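Side-chain contacts in cofilin (Streptomyces griseoflavus, PDB 5IVU), which probably binds actin, as a bacterial member of the ADF/cofilin family of cytoskeletal proteins: residues Asp11-Thr16 with Ile29-Asn34; Tyr17-Leu20 with Lys25-Tyr28; Val42-Asp47 with Leu55-Glu60; Val49-Phe54 with Val128-Val133; Leu84-Trp89 with Ile108-Leu113. All blocks are in the same frame, centred on the assembly; numbering follows the deposited sequence.

Contact 1 of 5, residues Asp11-Thr16 with Ile29-Asn34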
# COMPACT_ATOMS: atom_id res chain seq x y z
N ASP A 11 -5.81 -11.32 -10.36
CA ASP A 11 -6.54 -10.36 -11.21
C ASP A 11 -7.26 -9.30 -10.38
O ASP A 11 -7.37 -8.14 -10.81
CB ASP A 11 -7.59 -11.07 -12.09
CG ASP A 11 -6.96 -11.94 -13.18
OD1 ASP A 11 -5.86 -11.63 -13.68
OD2 ASP A 11 -7.60 -12.95 -13.55
N ALA A 12 -7.74 -9.69 -9.20
CA ALA A 12 -8.40 -8.79 -8.25
C ALA A 12 -7.55 -7.60 -7.76
O ALA A 12 -8.11 -6.59 -7.33
CB ALA A 12 -8.91 -9.58 -7.05
N CYS A 13 -6.23 -7.72 -7.81
CA CYS A 13 -5.34 -6.63 -7.43
C CYS A 13 -5.52 -5.39 -8.32
O CYS A 13 -5.83 -4.30 -7.81
CB CYS A 13 -3.86 -7.07 -7.44
SG CYS A 13 -3.45 -8.26 -6.15
N VAL A 14 -5.33 -5.57 -9.63
CA VAL A 14 -5.50 -4.46 -10.58
C VAL A 14 -6.96 -3.98 -10.62
O VAL A 14 -7.20 -2.78 -10.70
CB VAL A 14 -4.97 -4.80 -12.00
CG1 VAL A 14 -5.41 -3.75 -13.03
CG2 VAL A 14 -3.45 -4.89 -12.01
N GLU A 15 -7.91 -4.91 -10.56
CA GLU A 15 -9.34 -4.58 -10.60
C GLU A 15 -9.74 -3.66 -9.46
O GLU A 15 -10.38 -2.63 -9.70
CB GLU A 15 -10.21 -5.84 -10.54
CG GLU A 15 -10.27 -6.64 -11.83
CD GLU A 15 -11.01 -7.96 -11.69
OE1 GLU A 15 -11.74 -8.16 -10.69
OE2 GLU A 15 -10.87 -8.81 -12.59
N THR A 16 -9.36 -4.02 -8.24
CA THR A 16 -9.69 -3.23 -7.05
C THR A 16 -8.98 -1.87 -7.07
O THR A 16 -9.53 -0.87 -6.61
CB THR A 16 -9.34 -3.96 -5.74
OG1 THR A 16 -9.80 -5.31 -5.81
CG2 THR A 16 -9.99 -3.30 -4.54
N ILE A 29 -6.19 0.38 -0.22
CA ILE A 29 -6.16 -1.08 -0.42
C ILE A 29 -4.89 -1.64 0.25
O ILE A 29 -3.80 -1.08 0.11
CB ILE A 29 -6.10 -1.45 -1.93
CG1 ILE A 29 -7.26 -0.82 -2.70
CG2 ILE A 29 -6.11 -2.97 -2.11
CD1 ILE A 29 -7.16 -0.98 -4.20
N ILE A 30 -5.05 -2.76 0.96
CA ILE A 30 -3.93 -3.50 1.55
C ILE A 30 -3.70 -4.79 0.77
O ILE A 30 -4.60 -5.61 0.67
CB ILE A 30 -4.19 -3.84 3.04
CG1 ILE A 30 -4.62 -2.61 3.85
CG2 ILE A 30 -2.95 -4.49 3.66
CD1 ILE A 30 -3.52 -1.57 4.08
N PHE A 31 -2.50 -4.95 0.20
CA PHE A 31 -2.10 -6.19 -0.48
C PHE A 31 -1.14 -7.00 0.39
O PHE A 31 -0.44 -6.44 1.24
CB PHE A 31 -1.41 -5.87 -1.81
CG PHE A 31 -2.18 -4.94 -2.69
CD1 PHE A 31 -2.00 -3.57 -2.60
CD2 PHE A 31 -3.08 -5.44 -3.62
CE1 PHE A 31 -2.72 -2.70 -3.41
CE2 PHE A 31 -3.80 -4.58 -4.45
CZ PHE A 31 -3.62 -3.21 -4.34
N HIS A 32 -1.10 -8.31 0.13
CA HIS A 32 -0.26 -9.24 0.90
C HIS A 32 0.07 -10.52 0.10
O HIS A 32 -0.56 -10.77 -0.93
CB HIS A 32 -0.91 -9.54 2.26
CG HIS A 32 -2.01 -10.57 2.22
ND1 HIS A 32 -2.95 -10.64 1.21
CD2 HIS A 32 -2.35 -11.53 3.11
CE1 HIS A 32 -3.80 -11.62 1.46
NE2 HIS A 32 -3.45 -12.18 2.61
N LEU A 33 1.07 -11.28 0.55
CA LEU A 33 1.32 -12.65 0.02
C LEU A 33 0.40 -13.62 0.71
O LEU A 33 0.16 -13.48 1.92
CB LEU A 33 2.74 -13.16 0.29
CG LEU A 33 3.89 -13.13 -0.70
CD1 LEU A 33 3.67 -12.06 -1.72
CD2 LEU A 33 5.23 -12.95 0.02
N ASN A 34 -0.07 -14.65 -0.01
CA ASN A 34 -1.06 -15.60 0.56
C ASN A 34 -0.47 -16.59 1.61
O ASN A 34 0.74 -16.89 1.64
CB ASN A 34 -1.80 -16.40 -0.55
CG ASN A 34 -0.86 -17.32 -1.35
OD1 ASN A 34 0.32 -17.01 -1.55
ND2 ASN A 34 -1.37 -18.47 -1.79
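Cys13 and Thr16, one turn apart on helix 11-21, meet Phe31 and Ile29, whose side chains leave the same face of strand 28-33 toward the helix. The sulfur of Cys13 approaches the Phe31 ring at a slant, SG lying 3.8 Å from CD2; this is a sulfur-aromatic contact. Cys13 CB lies beside CE2 of the same ring. One face of Phe31 is taken by its strand neighbour Ile29, whose CG2 sits 3.4 Å above the ring plane, toward the rim. The other branch of Ile29 runs to the helix, where its side chain crosses that of Thr16 obliquely: CD1 of Ile29 lies 3.7 Å from Thr16 CG2 and also touches the Thr16 carbonyl. Thr16 divides its two branches. With OG1 beside the backbone N (chi1 -46°), the hydroxyl bonds back to Ala12 O at 2.6 Å, which leaves CG2 directed at the strand. A glycine in place of Thr16 would probably open a gap beside Ile29 CD1, where CG2 now packs, and leave Ala12 O with the helical N-H alone. Such apolar packing of a helix against a central mixed sheet is characteristic of the ADF-homology fold.

Contact 2 of 5, residues Tyr17-Leu20 with Lys25-Tyr28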
# COMPACT_ATOMS: atom_id res chain seq x y z
N TYR A 17 -7.75 -1.87 -7.56
CA TYR A 17 -6.98 -0.64 -7.74
C TYR A 17 -7.65 0.28 -8.75
O TYR A 17 -7.73 1.49 -8.52
CB TYR A 17 -5.55 -0.96 -8.17
CG TYR A 17 -4.74 0.27 -8.51
CD1 TYR A 17 -4.42 1.22 -7.53
CD2 TYR A 17 -4.29 0.50 -9.82
CE1 TYR A 17 -3.67 2.35 -7.85
CE2 TYR A 17 -3.53 1.62 -10.13
CZ TYR A 17 -3.24 2.54 -9.14
OH TYR A 17 -2.50 3.65 -9.43
N GLN A 18 -8.12 -0.29 -9.86
CA GLN A 18 -8.87 0.48 -10.85
C GLN A 18 -10.14 1.05 -10.22
O GLN A 18 -10.49 2.19 -10.49
CB GLN A 18 -9.21 -0.34 -12.10
CG GLN A 18 -8.03 -0.67 -12.97
CD GLN A 18 -8.37 -1.59 -14.15
OE1 GLN A 18 -9.29 -2.41 -14.10
NE2 GLN A 18 -7.62 -1.44 -15.23
N GLN A 19 -10.80 0.28 -9.36
CA GLN A 19 -11.97 0.77 -8.62
C GLN A 19 -11.62 1.93 -7.67
O GLN A 19 -12.33 2.94 -7.61
CB GLN A 19 -12.62 -0.37 -7.84
CG GLN A 19 -14.03 -0.07 -7.36
CD GLN A 19 -14.51 -1.00 -6.25
OE1 GLN A 19 -15.44 -0.66 -5.51
NE2 GLN A 19 -13.87 -2.17 -6.13
N LEU A 20 -10.51 1.80 -6.94
CA LEU A 20 -9.99 2.91 -6.14
C LEU A 20 -9.73 4.13 -7.01
O LEU A 20 -10.09 5.25 -6.65
CB LEU A 20 -8.71 2.49 -5.38
CG LEU A 20 -7.99 3.55 -4.51
CD1 LEU A 20 -7.43 2.96 -3.22
CD2 LEU A 20 -6.86 4.25 -5.25
N LYS A 25 -15.50 5.00 -4.15
CA LYS A 25 -15.90 3.92 -3.24
C LYS A 25 -14.79 3.49 -2.28
O LYS A 25 -15.08 2.88 -1.26
CB LYS A 25 -16.43 2.71 -4.02
CG LYS A 25 -17.63 3.06 -4.88
CD LYS A 25 -18.48 1.85 -5.24
CE LYS A 25 -19.59 2.22 -6.22
NZ LYS A 25 -20.51 3.28 -5.69
N LEU A 26 -13.54 3.83 -2.59
CA LEU A 26 -12.36 3.33 -1.87
C LEU A 26 -11.36 4.44 -1.61
O LEU A 26 -11.15 5.31 -2.45
CB LEU A 26 -11.66 2.23 -2.67
CG LEU A 26 -12.40 0.93 -2.95
CD1 LEU A 26 -11.52 0.01 -3.78
CD2 LEU A 26 -12.84 0.25 -1.66
N LYS A 27 -10.76 4.41 -0.42
CA LYS A 27 -9.70 5.33 -0.06
C LYS A 27 -8.34 4.62 -0.00
O LYS A 27 -7.33 5.23 -0.34
CB LYS A 27 -10.03 6.00 1.27
CG LYS A 27 -9.14 7.18 1.65
CD LYS A 27 -9.36 8.42 0.78
CE LYS A 27 -8.60 9.60 1.37
NZ LYS A 27 -8.53 10.78 0.48
N TYR A 28 -8.31 3.35 0.41
CA TYR A 28 -7.07 2.55 0.35
C TYR A 28 -7.27 1.05 0.17
O TYR A 28 -8.36 0.53 0.38
CB TYR A 28 -6.21 2.80 1.59
CG TYR A 28 -6.74 2.28 2.91
CD1 TYR A 28 -6.52 0.96 3.32
CD2 TYR A 28 -7.44 3.12 3.79
CE1 TYR A 28 -6.99 0.50 4.53
CE2 TYR A 28 -7.90 2.67 5.01
CZ TYR A 28 -7.69 1.36 5.37
OH TYR A 28 -8.15 0.92 6.56
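Leu20 and Leu26 face each other where helix 11-21 nears its end and the chain turns back toward strand 28-33. Followed outward, Leu20 begins at CB, which lies 4.0 Å from Leu26 CB, the closest side-chain pairing of the two leucines. The next atom, CG, stands anti to the backbone N (chi1 178°) and passes near the carbonyl oxygen of Leu26. From there the branch CD1 reaches the returning backbone itself, 3.6 Å from Tyr28 CA and 3.7 Å from Lys27 O. CD2 takes the other direction and packs on Leu84 of strand 81-89. Leu26 answers with its own CD1, which lies 3.8 Å from the backbone N of Leu20 and also meets the Gln19 amide, 4.0 Å from NE2. The extended Gln19 chain crosses both Leu26 and Lys25 at about a right angle. Its OE1 lies 3.8 Å from Lys25 CB and is still close to CD; the lysine chain bends only at its last torsion, before NZ.

Just past the leucines, Lys27 and Tyr28 both face Ser46 of strand 39-46 in a classic beta bulge, and Lys27 also pairs through its backbone with Asp69. Their polar ends serve other partners, Lys27 NZ the carbonyl of Asp69 and Tyr28 OH the carboxylate of Asp57.

Between residues 17-20 and 25-28 there is no hydrogen bond, so this contact itself rests on van der Waals packing of leucine carbons, with the more exposed Gln19 and the aliphatic part of Lys25 along its outer side.

Contact 3 of 5, residues Val42-Asp47 with Leu55-Glu60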
# COMPACT_ATOMS: atom_id res chain seq x y z
N VAL A 42 -5.36 -9.23 -2.53
CA VAL A 42 -5.93 -8.14 -1.76
C VAL A 42 -6.28 -8.68 -0.39
O VAL A 42 -7.11 -9.56 -0.29
CB VAL A 42 -7.22 -7.57 -2.41
CG1 VAL A 42 -7.87 -6.51 -1.52
CG2 VAL A 42 -6.92 -7.01 -3.80
N GLU A 43 -5.62 -8.18 0.65
CA GLU A 43 -6.01 -8.51 2.03
C GLU A 43 -7.28 -7.75 2.38
O GLU A 43 -8.19 -8.32 2.98
CB GLU A 43 -4.91 -8.16 3.04
CG GLU A 43 -5.18 -8.74 4.44
CD GLU A 43 -4.22 -8.26 5.51
OE1 GLU A 43 -3.60 -7.20 5.35
OE2 GLU A 43 -4.08 -8.95 6.53
N LYS A 44 -7.31 -6.47 2.05
CA LYS A 44 -8.53 -5.69 2.22
C LYS A 44 -8.59 -4.35 1.50
O LYS A 44 -7.59 -3.82 1.03
CB LYS A 44 -8.88 -5.47 3.69
CG LYS A 44 -7.79 -4.99 4.63
CD LYS A 44 -8.36 -4.66 6.05
CE LYS A 44 -9.62 -3.76 6.09
NZ LYS A 44 -10.05 -3.32 7.46
N SER A 45 -9.82 -3.84 1.42
CA SER A 45 -10.13 -2.51 0.93
C SER A 45 -10.84 -1.74 2.04
O SER A 45 -11.40 -2.32 2.96
CB SER A 45 -11.06 -2.60 -0.28
OG SER A 45 -10.52 -3.48 -1.25
N SER A 46 -10.82 -0.42 1.92
CA SER A 46 -11.51 0.43 2.87
C SER A 46 -12.05 1.67 2.19
O SER A 46 -11.44 2.21 1.26
CB SER A 46 -10.57 0.86 3.97
OG SER A 46 -11.27 1.60 4.95
N ASP A 47 -13.21 2.11 2.68
CA ASP A 47 -13.83 3.36 2.26
C ASP A 47 -13.51 4.47 3.25
O ASP A 47 -13.96 5.61 3.06
CB ASP A 47 -15.36 3.20 2.10
CG ASP A 47 -16.08 2.78 3.39
OD1 ASP A 47 -15.43 2.52 4.42
OD2 ASP A 47 -17.31 2.69 3.36
N LEU A 55 -3.37 3.24 9.20
CA LEU A 55 -2.26 2.89 10.08
C LEU A 55 -2.54 1.65 10.94
O LEU A 55 -1.64 0.84 11.15
CB LEU A 55 -1.88 4.06 10.99
CG LEU A 55 -1.21 5.25 10.29
CD1 LEU A 55 -0.94 6.37 11.28
CD2 LEU A 55 0.08 4.83 9.60
N ALA A 56 -3.80 1.49 11.36
CA ALA A 56 -4.23 0.32 12.13
C ALA A 56 -4.16 -0.99 11.34
O ALA A 56 -3.90 -2.03 11.91
CB ALA A 56 -5.64 0.52 12.68
N ASP A 57 -4.41 -0.92 10.03
CA ASP A 57 -4.32 -2.12 9.16
C ASP A 57 -2.91 -2.49 8.70
O ASP A 57 -2.73 -3.53 8.06
CB ASP A 57 -5.23 -1.96 7.95
CG ASP A 57 -6.69 -2.06 8.32
OD1 ASP A 57 -7.07 -3.16 8.74
OD2 ASP A 57 -7.44 -1.06 8.23
N LEU A 58 -1.92 -1.66 9.01
CA LEU A 58 -0.52 -2.02 8.81
C LEU A 58 -0.09 -2.81 10.04
O LEU A 58 0.08 -2.21 11.13
CB LEU A 58 0.35 -0.77 8.65
CG LEU A 58 0.02 0.11 7.44
CD1 LEU A 58 0.81 1.40 7.51
CD2 LEU A 58 0.30 -0.62 6.13
N PRO A 59 0.08 -4.15 9.91
CA PRO A 59 0.41 -4.89 11.12
C PRO A 59 1.81 -4.55 11.57
O PRO A 59 2.71 -4.42 10.73
CB PRO A 59 0.29 -6.37 10.70
CG PRO A 59 -0.16 -6.36 9.27
CD PRO A 59 0.15 -5.01 8.72
N GLU A 60 1.99 -4.41 12.88
CA GLU A 60 3.24 -3.94 13.45
C GLU A 60 4.43 -4.89 13.27
O GLU A 60 5.58 -4.43 13.30
CB GLU A 60 3.07 -3.57 14.94
CG GLU A 60 2.83 -4.73 15.89
CD GLU A 60 2.32 -4.26 17.25
OE1 GLU A 60 3.15 -3.83 18.08
OE2 GLU A 60 1.09 -4.34 17.48
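Lys44 sets CG between its backbone N and carbonyl carbon (chi1 48°), runs straight through chi2 and then bends at chi3 (-49°), a course that lifts its ammonium group off strand 39-46 to Asp57. The aspartate turns CG beside its own backbone N (chi1 -71°), so that the two side chains cross at about a right angle. NZ forms a salt bridge with Asp57 OD1 at 3.2 Å, and the donor arrives from above the carboxylate plane, well out of it. The aliphatic chain takes part as well: Lys44 CD is 3.3 Å from Asp57 OD1, so this oxygen sits against the bend of the lysine chain, touching CD as well as NZ. Within the ADF-homology fold the bridge ties the sheet to the end of helix 51-57, at the surface of the domain. On the strand side, Glu43 and Lys44 both face Ile30 in a classic beta bulge. The other carboxylate oxygen of Asp57, OD2, accepts a hydrogen bond from Tyr28 OH on strand 28-33. Glu43 OE1 stands 6.3 Å from Asp57 OD1, two like charges that the Lys44 ammonium and the salt bridge of Glu43 with Arg64 would probably temper.

Contact 4 of 5, residues Val49-Phe54 with Val128-Val133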
# COMPACT_ATOMS: atom_id res chain seq x y z
N VAL A 49 -12.10 7.48 5.31
CA VAL A 49 -11.34 8.70 5.09
C VAL A 49 -10.27 8.91 6.19
O VAL A 49 -9.35 9.71 6.02
CB VAL A 49 -12.30 9.92 5.01
CG1 VAL A 49 -12.70 10.42 6.40
CG2 VAL A 49 -11.72 11.04 4.17
N ASP A 50 -10.41 8.19 7.32
CA ASP A 50 -9.55 8.38 8.49
C ASP A 50 -8.20 7.70 8.29
O ASP A 50 -8.11 6.47 8.24
CB ASP A 50 -10.24 7.80 9.73
CG ASP A 50 -9.69 8.36 11.04
OD1 ASP A 50 -8.55 8.89 11.07
OD2 ASP A 50 -10.40 8.25 12.05
N TYR A 51 -7.15 8.50 8.19
CA TYR A 51 -5.80 7.97 8.01
C TYR A 51 -5.36 7.02 9.14
O TYR A 51 -4.55 6.11 8.90
CB TYR A 51 -4.78 9.11 7.84
CG TYR A 51 -3.44 8.64 7.31
CD1 TYR A 51 -3.23 8.51 5.95
CD2 TYR A 51 -2.40 8.33 8.17
CE1 TYR A 51 -2.01 8.09 5.45
CE2 TYR A 51 -1.17 7.90 7.69
CZ TYR A 51 -0.98 7.78 6.32
OH TYR A 51 0.23 7.35 5.83
N ASP A 52 -5.89 7.19 10.35
CA ASP A 52 -5.58 6.28 11.47
C ASP A 52 -6.11 4.86 11.29
O ASP A 52 -5.50 3.91 11.82
CB ASP A 52 -6.06 6.86 12.80
CG ASP A 52 -5.28 8.07 13.22
OD1 ASP A 52 -4.04 8.08 13.07
OD2 ASP A 52 -5.90 9.02 13.72
N ASN A 53 -7.22 4.70 10.57
CA ASN A 53 -7.70 3.36 10.18
C ASN A 53 -6.73 2.64 9.24
O ASN A 53 -6.59 1.41 9.32
CB ASN A 53 -9.07 3.43 9.51
CG ASN A 53 -10.21 3.58 10.50
OD1 ASN A 53 -10.24 4.52 11.29
ND2 ASN A 53 -11.13 2.63 10.49
N PHE A 54 -6.09 3.41 8.35
CA PHE A 54 -5.04 2.88 7.48
C PHE A 54 -3.86 2.38 8.31
O PHE A 54 -3.44 1.23 8.14
CB PHE A 54 -4.58 3.94 6.48
CG PHE A 54 -3.38 3.54 5.67
CD1 PHE A 54 -3.36 2.36 4.95
CD2 PHE A 54 -2.27 4.38 5.61
CE1 PHE A 54 -2.26 1.99 4.20
CE2 PHE A 54 -1.16 4.02 4.85
CZ PHE A 54 -1.15 2.82 4.15
N VAL A 128 5.46 6.15 8.03
CA VAL A 128 4.15 6.15 7.36
C VAL A 128 3.11 7.05 8.05
O VAL A 128 1.94 7.03 7.68
CB VAL A 128 3.58 4.71 7.20
CG1 VAL A 128 4.48 3.91 6.26
CG2 VAL A 128 3.44 4.00 8.55
N ALA A 129 3.55 7.85 9.03
CA ALA A 129 2.68 8.85 9.68
C ALA A 129 2.22 9.87 8.66
O ALA A 129 2.98 10.20 7.75
CB ALA A 129 3.43 9.56 10.80
N HIS A 130 1.00 10.38 8.84
CA HIS A 130 0.33 11.17 7.81
C HIS A 130 1.18 12.35 7.38
O HIS A 130 1.38 12.55 6.18
CB HIS A 130 -1.06 11.63 8.28
CG HIS A 130 -1.99 11.98 7.16
ND1 HIS A 130 -3.12 12.75 7.35
CD2 HIS A 130 -1.96 11.68 5.84
CE1 HIS A 130 -3.76 12.89 6.20
NE2 HIS A 130 -3.07 12.26 5.26
N GLU A 131 1.70 13.10 8.34
CA GLU A 131 2.51 14.30 8.06
C GLU A 131 3.77 13.97 7.23
O GLU A 131 4.14 14.71 6.32
CB GLU A 131 2.91 14.99 9.36
CG GLU A 131 3.39 16.44 9.19
CD GLU A 131 4.46 16.89 10.19
OE1 GLU A 131 4.92 16.08 11.05
OE2 GLU A 131 4.87 18.07 10.12
N ASN A 132 4.41 12.86 7.56
CA ASN A 132 5.62 12.41 6.86
C ASN A 132 5.29 12.03 5.41
O ASN A 132 6.07 12.30 4.49
CB ASN A 132 6.27 11.23 7.61
CG ASN A 132 7.76 11.09 7.34
OD1 ASN A 132 8.19 10.86 6.20
ND2 ASN A 132 8.56 11.19 8.40
N VAL A 133 4.13 11.41 5.21
CA VAL A 133 3.66 10.99 3.89
C VAL A 133 3.22 12.20 3.06
O VAL A 133 3.52 12.26 1.87
CB VAL A 133 2.54 9.92 4.00
CG1 VAL A 133 1.92 9.61 2.65
CG2 VAL A 133 3.10 8.65 4.63
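Tyr51 and His130 lie ring on ring between the first turns of helices 51-57 and 130-136. They form an offset stack with centroids 4.2 Å apart and planes at 16°, closest between Tyr51 CD1 and His130 CD2 at 3.4 Å. Each ring also receives the other residue's CB over its face: Tyr51 CB lies 4.1 Å from the imidazole centroid, His130 CB 3.9 Å from the phenol centroid. Beyond the stack, Tyr51 OH donates a hydrogen bond to Val128 O at 2.5 Å, the carbonyl oxygen lying at the ring edge, in plane. The same hydroxyl touches Val133 CG2 at 3.4 Å.

Both CG atoms stand anti to their backbone N (Tyr51 chi1 -165°, His130 chi1 -158°), which sends the two rings out from their helices to overlap. Phe54 CD2 lies over the opposite face of the phenol, and Tyr68 of the central sheet meets Tyr51 edge-to-face. At the start of helix 51-57, Asp50 is the N-cap, its OD1 accepting from Asp52 N at 3.2 Å. A leucine in place of Tyr51 would probably leave Val128 O without this donor and His130 without its flat partner.

Tyr51 thus joins two distant parts of the chain in two ways: stacking engages its face, while the hydroxyl of this buried residue bonds to a main-chain carbonyl, a direction-dependent link that would help to fix the ring's position.

Contact 5 of 5, residues Leu84-Trp89 with Ile108-Leu113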
# COMPACT_ATOMS: atom_id res chain seq x y z
N LEU A 84 -1.97 9.10 -5.75
CA LEU A 84 -2.00 7.67 -5.49
C LEU A 84 -0.61 7.28 -4.98
O LEU A 84 0.40 7.48 -5.67
CB LEU A 84 -2.37 6.88 -6.76
CG LEU A 84 -3.76 7.21 -7.33
CD1 LEU A 84 -3.85 6.92 -8.82
CD2 LEU A 84 -4.85 6.48 -6.57
N THR A 85 -0.57 6.74 -3.77
CA THR A 85 0.64 6.49 -3.03
C THR A 85 0.83 4.99 -2.78
O THR A 85 -0.01 4.37 -2.16
CB THR A 85 0.59 7.21 -1.66
OG1 THR A 85 0.29 8.60 -1.86
CG2 THR A 85 1.90 7.05 -0.91
N PHE A 86 1.92 4.43 -3.31
CA PHE A 86 2.32 3.05 -3.04
C PHE A 86 3.21 3.01 -1.80
O PHE A 86 4.10 3.84 -1.66
CB PHE A 86 3.07 2.47 -4.23
CG PHE A 86 3.29 0.99 -4.14
CD1 PHE A 86 2.31 0.10 -4.57
CD2 PHE A 86 4.48 0.48 -3.65
CE1 PHE A 86 2.51 -1.27 -4.50
CE2 PHE A 86 4.69 -0.89 -3.58
CZ PHE A 86 3.71 -1.76 -4.01
N VAL A 87 2.94 2.06 -0.92
CA VAL A 87 3.61 1.95 0.36
C VAL A 87 4.16 0.53 0.46
O VAL A 87 3.39 -0.42 0.40
CB VAL A 87 2.62 2.17 1.53
CG1 VAL A 87 3.28 1.91 2.89
CG2 VAL A 87 2.04 3.58 1.49
N SER A 88 5.47 0.40 0.60
CA SER A 88 6.07 -0.87 0.99
C SER A 88 6.25 -0.83 2.51
O SER A 88 7.02 -0.03 3.02
CB SER A 88 7.41 -1.08 0.30
OG SER A 88 7.24 -1.11 -1.09
N TRP A 89 5.49 -1.67 3.21
CA TRP A 89 5.55 -1.74 4.66
C TRP A 89 6.47 -2.90 5.02
O TRP A 89 6.20 -4.05 4.68
CB TRP A 89 4.15 -1.90 5.24
CG TRP A 89 4.07 -2.02 6.73
CD1 TRP A 89 3.54 -3.05 7.43
CD2 TRP A 89 4.54 -1.07 7.69
NE1 TRP A 89 3.65 -2.82 8.78
CE2 TRP A 89 4.26 -1.61 8.96
CE3 TRP A 89 5.18 0.18 7.59
CZ2 TRP A 89 4.58 -0.93 10.14
CZ3 TRP A 89 5.50 0.85 8.77
CH2 TRP A 89 5.19 0.29 10.03
N ILE A 108 6.56 -6.91 -9.10
CA ILE A 108 5.46 -7.57 -9.82
C ILE A 108 4.18 -6.77 -9.63
O ILE A 108 3.56 -6.33 -10.60
CB ILE A 108 5.23 -9.02 -9.35
CG1 ILE A 108 6.45 -9.90 -9.64
CG2 ILE A 108 3.99 -9.61 -10.01
CD1 ILE A 108 6.43 -11.26 -8.95
N LEU A 109 3.81 -6.55 -8.36
CA LEU A 109 2.64 -5.74 -8.00
C LEU A 109 2.79 -4.28 -8.43
O LEU A 109 1.87 -3.71 -9.01
CB LEU A 109 2.36 -5.83 -6.49
CG LEU A 109 1.31 -4.90 -5.85
CD1 LEU A 109 -0.06 -4.98 -6.53
CD2 LEU A 109 1.18 -5.20 -4.37
N ARG A 110 3.95 -3.68 -8.16
CA ARG A 110 4.17 -2.25 -8.43
C ARG A 110 4.07 -1.90 -9.91
O ARG A 110 3.47 -0.87 -10.27
CB ARG A 110 5.53 -1.82 -7.86
CG ARG A 110 5.95 -0.38 -8.13
CD ARG A 110 5.02 0.67 -7.52
NE ARG A 110 5.31 1.98 -8.09
CZ ARG A 110 4.83 2.45 -9.25
NH1 ARG A 110 3.98 1.74 -10.01
NH2 ARG A 110 5.20 3.66 -9.67
N ARG A 111 4.62 -2.76 -10.77
CA ARG A 111 4.56 -2.58 -12.23
C ARG A 111 3.12 -2.65 -12.78
O ARG A 111 2.78 -1.95 -13.74
CB ARG A 111 5.44 -3.62 -12.94
CG ARG A 111 5.90 -3.23 -14.33
CD ARG A 111 6.70 -4.35 -14.99
NE ARG A 111 5.83 -5.45 -15.41
CZ ARG A 111 5.37 -5.67 -16.65
NH1 ARG A 111 5.69 -4.88 -17.68
NH2 ARG A 111 4.57 -6.71 -16.86
N ALA A 112 2.28 -3.48 -12.16
CA ALA A 112 0.89 -3.66 -12.58
C ALA A 112 -0.03 -2.48 -12.24
O ALA A 112 -1.08 -2.34 -12.87
CB ALA A 112 0.33 -4.93 -11.98
N LEU A 113 0.34 -1.65 -11.27
CA LEU A 113 -0.47 -0.50 -10.87
C LEU A 113 -0.05 0.77 -11.65
O LEU A 113 1.03 1.33 -11.43
CB LEU A 113 -0.37 -0.26 -9.36
CG LEU A 113 -0.63 -1.48 -8.46
CD1 LEU A 113 -0.16 -1.18 -7.04
CD2 LEU A 113 -2.08 -1.91 -8.44
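Phe86 and Arg110 bury the most surface here, with the phenyl ring extending from strand 81-89 to the last turns of helix 96-112. Arg110 lays its aliphatic part on one face of the ring: CD is 3.9 Å from the Phe86 ring centroid, only 15° off the normal, a CH-pi contact. The arginine chain bends at chi2 (63°), which folds CD over the ring, and the guanidinium then continues past it with its plane 42° from that of the phenyl. The charged end is engaged beyond the ring, where NE forms a salt bridge with Glu119 of strand 118-122. These elements make up a beta-alpha-beta unit of the ADF-homology fold: strand 81-89, helix 96-112 and strand 118-122, the two strands running parallel side by side, so that the Arg110 chain spans from the first strand's phenylalanine to the second strand's carboxylate. Round the edge of the same ring, near its plane, come two leucines. Leu113 CD1 lies 3.7 Å from Phe86 CE1, its side chain crossing at about a right angle, while Leu109 CG is 4.1 Å from the same CE1. Leu109 continues onto Trp65 and Leu113 onto Val67, both of strand 64-72, and Tyr17 of helix 11-21 adjoins Leu113 as well.

Overall arrangement
All five contacts belong to one ADF-homology domain built on a mixed sheet. Contacts 1 and 2 follow one another along helix 11-21, with centres about 11 Å apart, and contact 2 is nested in the loop closed by contact 1. Contact 3 opens next on strand 39-46, the neighbour of strand 28-33, and shares helix 51-57 with contact 4. Contact 5 lies inside the long loop that contact 4 closes, their centres about 17 Å apart. Contacts 1 and 4, about 20 Å apart, still meet through Ile30 and Phe54. Contacts 1, 3 and 5 tie helices to the sheet, contact 2 packs the turn after helix 11-21, and contact 4 joins two helices, giving the probable actin-binding protein a compact body.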